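Long-range contacts in rubisco operon transcriptional regulator (Synechocystis sp., PDB 5Y2W), which acts as a LysR-type transcriptional repressor that probably coordinates carbon and nitrogen metabolism, binding 2-phosphoglycolate in its regulatory domain: residues 77-82 with 206-211; 83-88 with 159-164. All coordinates share one frame; numbering follows the deposited sequence.

Overall arrangement
Both contacts share the strand 81-89, which leads away from the five-stranded sheet edged by strand 74-79 and becomes the middle strand of a three-stranded antiparallel sheet. Contact 1 (77-82 with 206-211) lies mostly in the lobe built on the five-stranded sheet, contact 2 (83-88 with 159-164) in the lobe built on the three-stranded one; their centres are about 20 Å apart. They join beside the bound 2-phosphoglycolate. Asn-82 OD1 lies 2.5 Å from Ser-160 OG, a probable hydrogen bond, and Asp-81 O lies 2.8 Å from His-162 NE2, another. Asn-82 belongs to the ligand pocket, and the side chain of Ser-160 comes to about 4 Å from the ligand.

Contact 1 of 2, residues 77-82 with 206-211; sequences QPFLDN and DYLMAV. With PGA (2-phosphoglycolic acid), chain B.
Phe-79 and Gln-77 on the edge strand 74-79 meet Leu-208 and Met-209 of helix 199-211, a helix packed on the mixed sheet of a LysR effector domain with the periplasmic-binding-protein fold. The strand and helix axes pass 9.0 Å apart at 48°, and side chains carry the contact. Its aromatic part is a CH-pi contact: Leu-208 CD2 sits 4.1 Å from the centroid of the Phe-79 ring, over the centre of one face, while Leu-208 CD1 touches the same face near the rim, 4.0 Å from Phe-79 CD2. The isobutyl fork thus lies across the ring with both methyls against it.

The second part is formed by Met-209. A bend at chi2 (-47°) places its SD 3.8 Å from Phe-79 CB, and CE lies against the extended chain of Gln-77, 3.5 Å from Gln-77 CB and 3.6 Å from Gln-77 NE2. The methyl thus sits against the flank of the glutamine, within van der Waals reach of its CB and its amide alike; no hydrogen bond joins the two segments. Strand 186-192, the neighbour of 74-79 in the sheet, widens the surface under the helix: Trp-187 touches Phe-79 and Val-189 touches Met-209, while Leu-28 of helix 24-35 packs on Leu-208.

Past Phe-79 the chain turns a corner at Leu-80 and heads for the ligand. The polar contact lies there, at Asn-82, where ND2 hydrogen-bonds Ser-66 OG and also donates to carboxylate oxygen O1 of 2-phosphoglycolate across 2.7 Å, with an N-H...O angle of 156°.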
ATOM      1  N   GLN A  77      22.771   3.637   7.903  1.00 48.84           N
ATOM      2  CA  GLN A  77      23.490   4.097   6.732  1.00 53.61           C
ATOM      3  C   GLN A  77      22.541   4.487   5.630  1.00 47.75           C
ATOM      4  O   GLN A  77      21.586   3.750   5.389  1.00 47.88           O
ATOM      5  CB  GLN A  77      24.356   2.978   6.175  1.00 51.62           C
ATOM      6  CG  GLN A  77      25.217   2.314   7.226  1.00 60.81           C
ATOM      7  CD  GLN A  77      26.129   1.280   6.611  1.00 57.97           C
ATOM      8  OE1 GLN A  77      26.908   1.593   5.725  1.00 51.41           O
ATOM      9  NE2 GLN A  77      25.996   0.033   7.046  1.00 58.68           N
ATOM     10  N   PRO A  78      22.868   5.573   4.891  1.00 49.90           N
ATOM     11  CA  PRO A  78      22.109   5.857   3.691  1.00 47.84           C
ATOM     12  C   PRO A  78      22.524   4.889   2.621  1.00 46.07           C
ATOM     13  O   PRO A  78      23.687   4.550   2.536  1.00 45.20           O
ATOM     14  CB  PRO A  78      22.560   7.254   3.315  1.00 50.60           C
ATOM     15  CG  PRO A  78      24.006   7.320   3.772  1.00 51.85           C
ATOM     16  CD  PRO A  78      24.068   6.441   4.999  1.00 48.99           C
ATOM     17  N   PHE A  79      21.559   4.434   1.819  1.00 47.10           N
ATOM     18  CA  PHE A  79      21.823   3.533   0.696  1.00 42.36           C
ATOM     19  C   PHE A  79      21.177   3.965  -0.621  1.00 39.25           C
ATOM     20  O   PHE A  79      21.544   3.458  -1.649  1.00 35.09           O
ATOM     21  CB  PHE A  79      21.425   2.093   1.037  1.00 43.29           C
ATOM     22  CG  PHE A  79      19.946   1.887   1.259  1.00 41.52           C
ATOM     23  CD1 PHE A  79      19.398   2.021   2.514  1.00 41.63           C
ATOM     24  CD2 PHE A  79      19.120   1.520   0.191  1.00 44.34           C
ATOM     25  CE1 PHE A  79      18.045   1.816   2.720  1.00 41.80           C
ATOM     26  CE2 PHE A  79      17.766   1.305   0.388  1.00 42.81           C
ATOM     27  CZ  PHE A  79      17.218   1.462   1.642  1.00 39.53           C
ATOM     28  N   LEU A  80      20.274   4.944  -0.609  1.00 41.43           N
ATOM     29  CA  LEU A  80      19.542   5.334  -1.829  1.00 40.03           C
ATOM     30  C   LEU A  80      18.837   6.641  -1.586  1.00 35.06           C
ATOM     31  O   LEU A  80      18.276   6.858  -0.552  1.00 39.28           O
ATOM     32  CB  LEU A  80      18.522   4.207  -2.245  1.00 43.20           C
ATOM     33  CG  LEU A  80      18.073   4.194  -3.709  1.00 41.65           C
ATOM     34  CD1 LEU A  80      19.223   4.131  -4.705  1.00 46.49           C
ATOM     35  CD2 LEU A  80      17.140   3.043  -3.966  1.00 47.38           C
ATOM     36  N   ASP A  81      18.876   7.525  -2.548  1.00 33.79           N
ATOM     37  CA  ASP A  81      18.145   8.770  -2.454  1.00 39.85           C
ATOM     38  C   ASP A  81      16.653   8.503  -2.527  1.00 38.11           C
ATOM     39  O   ASP A  81      16.220   7.560  -3.172  1.00 37.88           O
ATOM     40  CB  ASP A  81      18.492   9.675  -3.625  1.00 45.07           C
ATOM     41  CG  ASP A  81      19.917  10.172  -3.556  1.00 50.40           C
ATOM     42  OD1 ASP A  81      20.562   9.951  -2.511  1.00 48.60           O
ATOM     43  OD2 ASP A  81      20.376  10.797  -4.534  1.00 61.20           O
ATOM     44  N   ASN A  82      15.898   9.369  -1.874  1.00 35.09           N
ATOM     45  CA  ASN A  82      14.470   9.279  -1.866  1.00 37.69           C
ATOM     46  C   ASN A  82      13.884  10.661  -2.147  1.00 34.60           C
ATOM     47  O   ASN A  82      13.306  11.307  -1.273  1.00 36.94           O
ATOM     48  CB  ASN A  82      14.025   8.768  -0.512  1.00 37.51           C
ATOM     49  CG  ASN A  82      12.518   8.602  -0.440  1.00 37.75           C
ATOM     50  OD1 ASN A  82      11.831   8.349  -1.469  1.00 35.41           O
ATOM     51  ND2 ASN A  82      11.992   8.763   0.756  1.00 30.68           N
ATOM     52  N   ASP A 206      24.860  -6.080   4.549  1.00 53.76           N
ATOM     53  CA  ASP A 206      26.008  -5.981   3.648  1.00 55.92           C
ATOM     54  C   ASP A 206      25.561  -6.194   2.227  1.00 50.99           C
ATOM     55  O   ASP A 206      26.113  -5.597   1.314  1.00 51.96           O
ATOM     56  CB  ASP A 206      27.097  -7.045   3.979  1.00 60.80           C
ATOM     57  CG  ASP A 206      27.688  -6.876   5.374  1.00 59.54           C
ATOM     58  OD1 ASP A 206      27.691  -5.749   5.888  1.00 67.80           O
ATOM     59  OD2 ASP A 206      28.117  -7.861   5.981  1.00 62.96           O
ATOM     60  N   TYR A 207      24.594  -7.093   2.027  1.00 53.32           N
ATOM     61  CA  TYR A 207      24.065  -7.335   0.673  1.00 54.58           C
ATOM     62  C   TYR A 207      23.389  -6.048   0.109  1.00 45.43           C
ATOM     63  O   TYR A 207      23.661  -5.581  -1.025  1.00 44.39           O
ATOM     64  CB  TYR A 207      23.100  -8.544   0.672  1.00 59.46           C
ATOM     65  CG  TYR A 207      22.334  -8.664  -0.637  1.00 67.70           C
ATOM     66  CD1 TYR A 207      22.954  -9.126  -1.798  1.00 68.03           C
ATOM     67  CD2 TYR A 207      20.997  -8.263  -0.721  1.00 68.99           C
ATOM     68  CE1 TYR A 207      22.265  -9.195  -2.997  1.00 69.07           C
ATOM     69  CE2 TYR A 207      20.303  -8.324  -1.913  1.00 71.18           C
ATOM     70  CZ  TYR A 207      20.933  -8.798  -3.043  1.00 75.63           C
ATOM     71  OH  TYR A 207      20.206  -8.852  -4.207  1.00 81.11           O
ATOM     72  N   LEU A 208      22.542  -5.463   0.938  1.00 47.38           N
ATOM     73  CA  LEU A 208      21.861  -4.204   0.583  1.00 51.15           C
ATOM     74  C   LEU A 208      22.866  -3.128   0.237  1.00 45.23           C
ATOM     75  O   LEU A 208      22.771  -2.489  -0.825  1.00 49.10           O
ATOM     76  CB  LEU A 208      20.969  -3.736   1.747  1.00 50.47           C
ATOM     77  CG  LEU A 208      20.159  -2.437   1.561  1.00 47.56           C
ATOM     78  CD1 LEU A 208      19.203  -2.483   0.362  1.00 48.80           C
ATOM     79  CD2 LEU A 208      19.367  -2.166   2.816  1.00 48.73           C
ATOM     80  N   MET A 209      23.838  -2.907   1.130  1.00 44.19           N
ATOM     81  CA  MET A 209      24.862  -1.867   0.865  1.00 41.39           C
ATOM     82  C   MET A 209      25.613  -2.137  -0.409  1.00 45.29           C
ATOM     83  O   MET A 209      25.911  -1.234  -1.176  1.00 52.52           O
ATOM     84  CB  MET A 209      25.861  -1.763   2.000  1.00 41.38           C
ATOM     85  CG  MET A 209      25.205  -1.294   3.272  1.00 46.20           C
ATOM     86  SD  MET A 209      24.141   0.159   2.937  1.00 48.33           S
ATOM     87  CE  MET A 209      23.400   0.085   4.522  1.00 52.10           C
ATOM     88  N   ALA A 210      25.931  -3.386  -0.655  1.00 48.02           N
ATOM     89  CA  ALA A 210      26.749  -3.662  -1.821  1.00 49.54           C
ATOM     90  C   ALA A 210      25.953  -3.441  -3.071  1.00 45.25           C
ATOM     91  O   ALA A 210      26.412  -2.782  -3.972  1.00 52.33           O
ATOM     92  CB  ALA A 210      27.284  -5.096  -1.753  1.00 53.14           C
ATOM     93  N   VAL A 211      24.732  -3.980  -3.140  1.00 54.52           N
ATOM     94  CA  VAL A 211      23.992  -3.898  -4.420  1.00 55.04           C
ATOM     95  C   VAL A 211      23.552  -2.477  -4.769  1.00 58.52           C
ATOM     96  O   VAL A 211      23.346  -2.140  -5.962  1.00 55.67           O
ATOM     97  CB  VAL A 211      22.785  -4.864  -4.489  1.00 63.73           C
ATOM     98  CG1 VAL A 211      23.282  -6.292  -4.361  1.00 64.91           C
ATOM     99  CG2 VAL A 211      21.729  -4.536  -3.445  1.00 62.42           C
TER
HETATM  100  P   PGA B 401       5.830   7.734   4.924  1.00 38.71           P
HETATM  101  O1P PGA B 401       7.367   7.631   4.437  1.00 37.19           O
HETATM  102  O2P PGA B 401       5.192   6.437   4.549  1.00 38.65           O
HETATM  103  O3P PGA B 401       5.289   8.973   4.192  1.00 35.24           O
HETATM  104  O4P PGA B 401       5.926   7.750   6.404  1.00 32.70           O
HETATM  105  C2  PGA B 401       7.833   7.319   3.141  1.00 38.72           C
HETATM  106  C1  PGA B 401       8.992   8.205   2.704  1.00 42.33           C
HETATM  107  O1  PGA B 401       9.504   8.031   1.554  1.00 36.48           O
HETATM  108  O2  PGA B 401       9.393   9.073   3.508  1.00 40.77           O

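Contact 2 of 2, residues 83-88 with 159-164; sequences PLVVIA and LSQHTL
Ile-87 pushes its CD1 methyl into a notch lined by two leucines, 3.7 Å from Leu-159 CB and 3.8 Å from Leu-164 CD2. CD1 stands anti to CA (chi2 161°), at the far end of the chain; Ile-87 meets Leu-164 tip to tip and crosses Leu-159 at about a right angle. Val-85, on the same face of the sheet, turns CG2 toward Leu-164 CD1 in a looser contact.

The backbones form a short antiparallel ladder. Val-85 and Leu-159 make a hydrogen-bonded pair, with Val-85 N 2.8 Å from Leu-159 O and Leu-159 N 3.1 Å from Val-85 O. Leu-84 and Ser-160 follow as a non-hydrogen-bonded pair on the other face, where Leu-84 CD2 folds over the neighbouring backbone, 3.6 Å from Ser-160 CA. The next bond, from Gln-161 N to Pro-83 O, is 2.9 Å long and nearly straight at 174°.

Beyond it the Gln-161 side chain crosses Pro-83 at about a right angle. Its OE1 presses on the proline ring, 3.1 Å from Pro-83 CG, and faces Val-85 CG1 as well, filling the angle between ring and valine.

After strand 157-160 the chain enters a 3-10 turn that brings Leu-164 back to Ile-87. Ser-160 fixes this turn: its OG accepts from His-162 N in an ST turn, and its carbonyl O takes two donors, Thr-163 N and, at 2.7 Å, Thr-163 OG1. The same OG also reaches Asn-82 OD1 in a probable hydrogen bond, Asn-82 being a residue of the 2-phosphoglycolate pocket.

In the three-stranded sheet, strand 81-89 runs between 157-160 and 173-176. Ile-175 of the latter touches Val-85, Gln-161 and Leu-164, and helix 143-151 packs Ile-150 on Ile-87 and Lys-147 on Leu-159.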
ATOM      1  N   PRO A  83      14.041  11.122  -3.370  1.00 33.64           N
ATOM      2  CA  PRO A  83      13.513  12.448  -3.651  1.00 39.44           C
ATOM      3  C   PRO A  83      11.966  12.463  -3.687  1.00 35.91           C
ATOM      4  O   PRO A  83      11.353  11.610  -4.349  1.00 35.48           O
ATOM      5  CB  PRO A  83      14.067  12.758  -5.017  1.00 35.68           C
ATOM      6  CG  PRO A  83      14.199  11.453  -5.678  1.00 35.31           C
ATOM      7  CD  PRO A  83      14.442  10.424  -4.589  1.00 36.38           C
ATOM      8  N   LEU A  84      11.380  13.412  -2.949  1.00 34.35           N
ATOM      9  CA  LEU A  84       9.942  13.659  -2.957  1.00 37.71           C
ATOM     10  C   LEU A  84       9.591  14.738  -3.992  1.00 36.85           C
ATOM     11  O   LEU A  84      10.193  15.819  -4.021  1.00 36.96           O
ATOM     12  CB  LEU A  84       9.512  14.160  -1.604  1.00 36.17           C
ATOM     13  CG  LEU A  84       9.869  13.329  -0.378  1.00 36.63           C
ATOM     14  CD1 LEU A  84       9.113  13.884   0.831  1.00 37.68           C
ATOM     15  CD2 LEU A  84       9.569  11.851  -0.508  1.00 33.51           C
ATOM     16  N   VAL A  85       8.646  14.457  -4.859  1.00 37.35           N
ATOM     17  CA  VAL A  85       8.370  15.388  -5.941  1.00 36.28           C
ATOM     18  C   VAL A  85       6.891  15.742  -5.997  1.00 40.57           C
ATOM     19  O   VAL A  85       6.040  14.998  -5.493  1.00 34.46           O
ATOM     20  CB  VAL A  85       8.818  14.805  -7.311  1.00 37.68           C
ATOM     21  CG1 VAL A  85      10.331  14.680  -7.406  1.00 36.21           C
ATOM     22  CG2 VAL A  85       8.166  13.444  -7.588  1.00 38.22           C
ATOM     23  N   VAL A  86       6.613  16.858  -6.680  1.00 39.77           N
ATOM     24  CA  VAL A  86       5.254  17.278  -6.963  1.00 41.82           C
ATOM     25  C   VAL A  86       4.657  16.528  -8.163  1.00 41.13           C
ATOM     26  O   VAL A  86       5.174  16.571  -9.267  1.00 40.70           O
ATOM     27  CB  VAL A  86       5.158  18.810  -7.158  1.00 42.24           C
ATOM     28  CG1 VAL A  86       3.731  19.222  -7.444  1.00 40.41           C
ATOM     29  CG2 VAL A  86       5.642  19.537  -5.900  1.00 39.93           C
ATOM     30  N   ILE A  87       3.531  15.869  -7.921  1.00 36.74           N
ATOM     31  CA  ILE A  87       2.872  15.115  -8.929  1.00 39.80           C
ATOM     32  C   ILE A  87       1.523  15.711  -9.214  1.00 38.93           C
ATOM     33  O   ILE A  87       0.779  16.082  -8.298  1.00 36.90           O
ATOM     34  CB  ILE A  87       2.702  13.669  -8.482  1.00 42.55           C
ATOM     35  CG1 ILE A  87       4.101  13.055  -8.245  1.00 43.31           C
ATOM     36  CG2 ILE A  87       1.942  12.872  -9.560  1.00 45.08           C
ATOM     37  CD1 ILE A  87       4.066  11.821  -7.399  1.00 43.18           C
ATOM     38  N   ALA A  88       1.215  15.792 -10.495  1.00 41.17           N
ATOM     39  CA  ALA A  88      -0.088  16.247 -10.925  1.00 41.49           C
ATOM     40  C   ALA A  88      -0.578  15.384 -12.077  1.00 43.19           C
ATOM     41  O   ALA A  88       0.101  14.446 -12.529  1.00 41.36           O
ATOM     42  CB  ALA A  88      -0.030  17.702 -11.354  1.00 41.15           C
ATOM     43  N   LEU A 159       4.845  13.101  -3.415  1.00 35.35           N
ATOM     44  CA  LEU A 159       5.104  11.741  -3.029  1.00 39.87           C
ATOM     45  C   LEU A 159       6.572  11.432  -3.382  1.00 40.61           C
ATOM     46  O   LEU A 159       7.177  12.114  -4.214  1.00 41.15           O
ATOM     47  CB  LEU A 159       4.225  10.786  -3.858  1.00 44.77           C
ATOM     48  CG  LEU A 159       2.695  10.772  -3.764  1.00 44.32           C
ATOM     49  CD1 LEU A 159       2.076   9.812  -4.784  1.00 44.36           C
ATOM     50  CD2 LEU A 159       2.327  10.403  -2.369  1.00 42.54           C
ATOM     51  N   SER A 160       7.097  10.361  -2.814  1.00 39.51           N
ATOM     52  CA  SER A 160       8.369   9.790  -3.260  1.00 37.03           C
ATOM     53  C   SER A 160       8.310   9.457  -4.704  1.00 35.53           C
ATOM     54  O   SER A 160       7.376   8.801  -5.163  1.00 36.49           O
ATOM     55  CB  SER A 160       8.695   8.492  -2.516  1.00 34.40           C
ATOM     56  OG  SER A 160       9.906   7.980  -3.019  1.00 33.69           O
ATOM     57  N   GLN A 161       9.336   9.867  -5.412  1.00 34.80           N
ATOM     58  CA  GLN A 161       9.531   9.469  -6.782  1.00 35.56           C
ATOM     59  C   GLN A 161       9.578   7.973  -6.980  1.00 39.54           C
ATOM     60  O   GLN A 161       9.280   7.507  -8.070  1.00 39.03           O
ATOM     61  CB  GLN A 161      10.850  10.022  -7.271  1.00 41.10           C
ATOM     62  CG  GLN A 161      10.928  10.145  -8.778  1.00 48.93           C
ATOM     63  CD  GLN A 161      11.834  11.265  -9.190  1.00 53.16           C
ATOM     64  OE1 GLN A 161      12.682  11.686  -8.427  1.00 53.32           O
ATOM     65  NE2 GLN A 161      11.671  11.742 -10.392  1.00 56.85           N
ATOM     66  N   HIS A 162       9.934   7.202  -5.937  1.00 40.37           N
ATOM     67  CA  HIS A 162       9.918   5.732  -6.053  1.00 38.79           C
ATOM     68  C   HIS A 162       8.514   5.214  -6.283  1.00 41.76           C
ATOM     69  O   HIS A 162       8.376   4.087  -6.721  1.00 36.84           O
ATOM     70  CB  HIS A 162      10.487   5.064  -4.803  1.00 40.87           C
ATOM     71  CG  HIS A 162      11.931   5.400  -4.565  1.00 45.69           C
ATOM     72  ND1 HIS A 162      12.934   4.944  -5.384  1.00 42.63           N
ATOM     73  CD2 HIS A 162      12.537   6.173  -3.633  1.00 49.50           C
ATOM     74  CE1 HIS A 162      14.097   5.424  -4.977  1.00 49.89           C
ATOM     75  NE2 HIS A 162      13.884   6.177  -3.916  1.00 50.86           N
ATOM     76  N   THR A 163       7.472   6.001  -5.966  1.00 40.84           N
ATOM     77  CA  THR A 163       6.085   5.493  -6.148  1.00 38.65           C
ATOM     78  C   THR A 163       5.685   5.504  -7.628  1.00 42.74           C
ATOM     79  O   THR A 163       4.741   4.818  -8.027  1.00 43.25           O
ATOM     80  CB  THR A 163       5.033   6.321  -5.384  1.00 40.28           C
ATOM     81  OG1 THR A 163       5.020   7.644  -5.896  1.00 39.62           O
ATOM     82  CG2 THR A 163       5.286   6.344  -3.854  1.00 40.72           C
ATOM     83  N   LEU A 164       6.389   6.308  -8.426  1.00 46.64           N
ATOM     84  CA  LEU A 164       6.158   6.404  -9.876  1.00 52.84           C
ATOM     85  C   LEU A 164       6.837   5.324 -10.748  1.00 55.25           C
ATOM     86  O   LEU A 164       6.759   5.389 -11.952  1.00 48.86           O
ATOM     87  CB  LEU A 164       6.618   7.772 -10.377  1.00 46.74           C
ATOM     88  CG  LEU A 164       5.971   9.001  -9.722  1.00 53.04           C
ATOM     89  CD1 LEU A 164       6.724  10.254 -10.164  1.00 52.12           C
ATOM     90  CD2 LEU A 164       4.465   9.060 -10.026  1.00 51.73           C
TER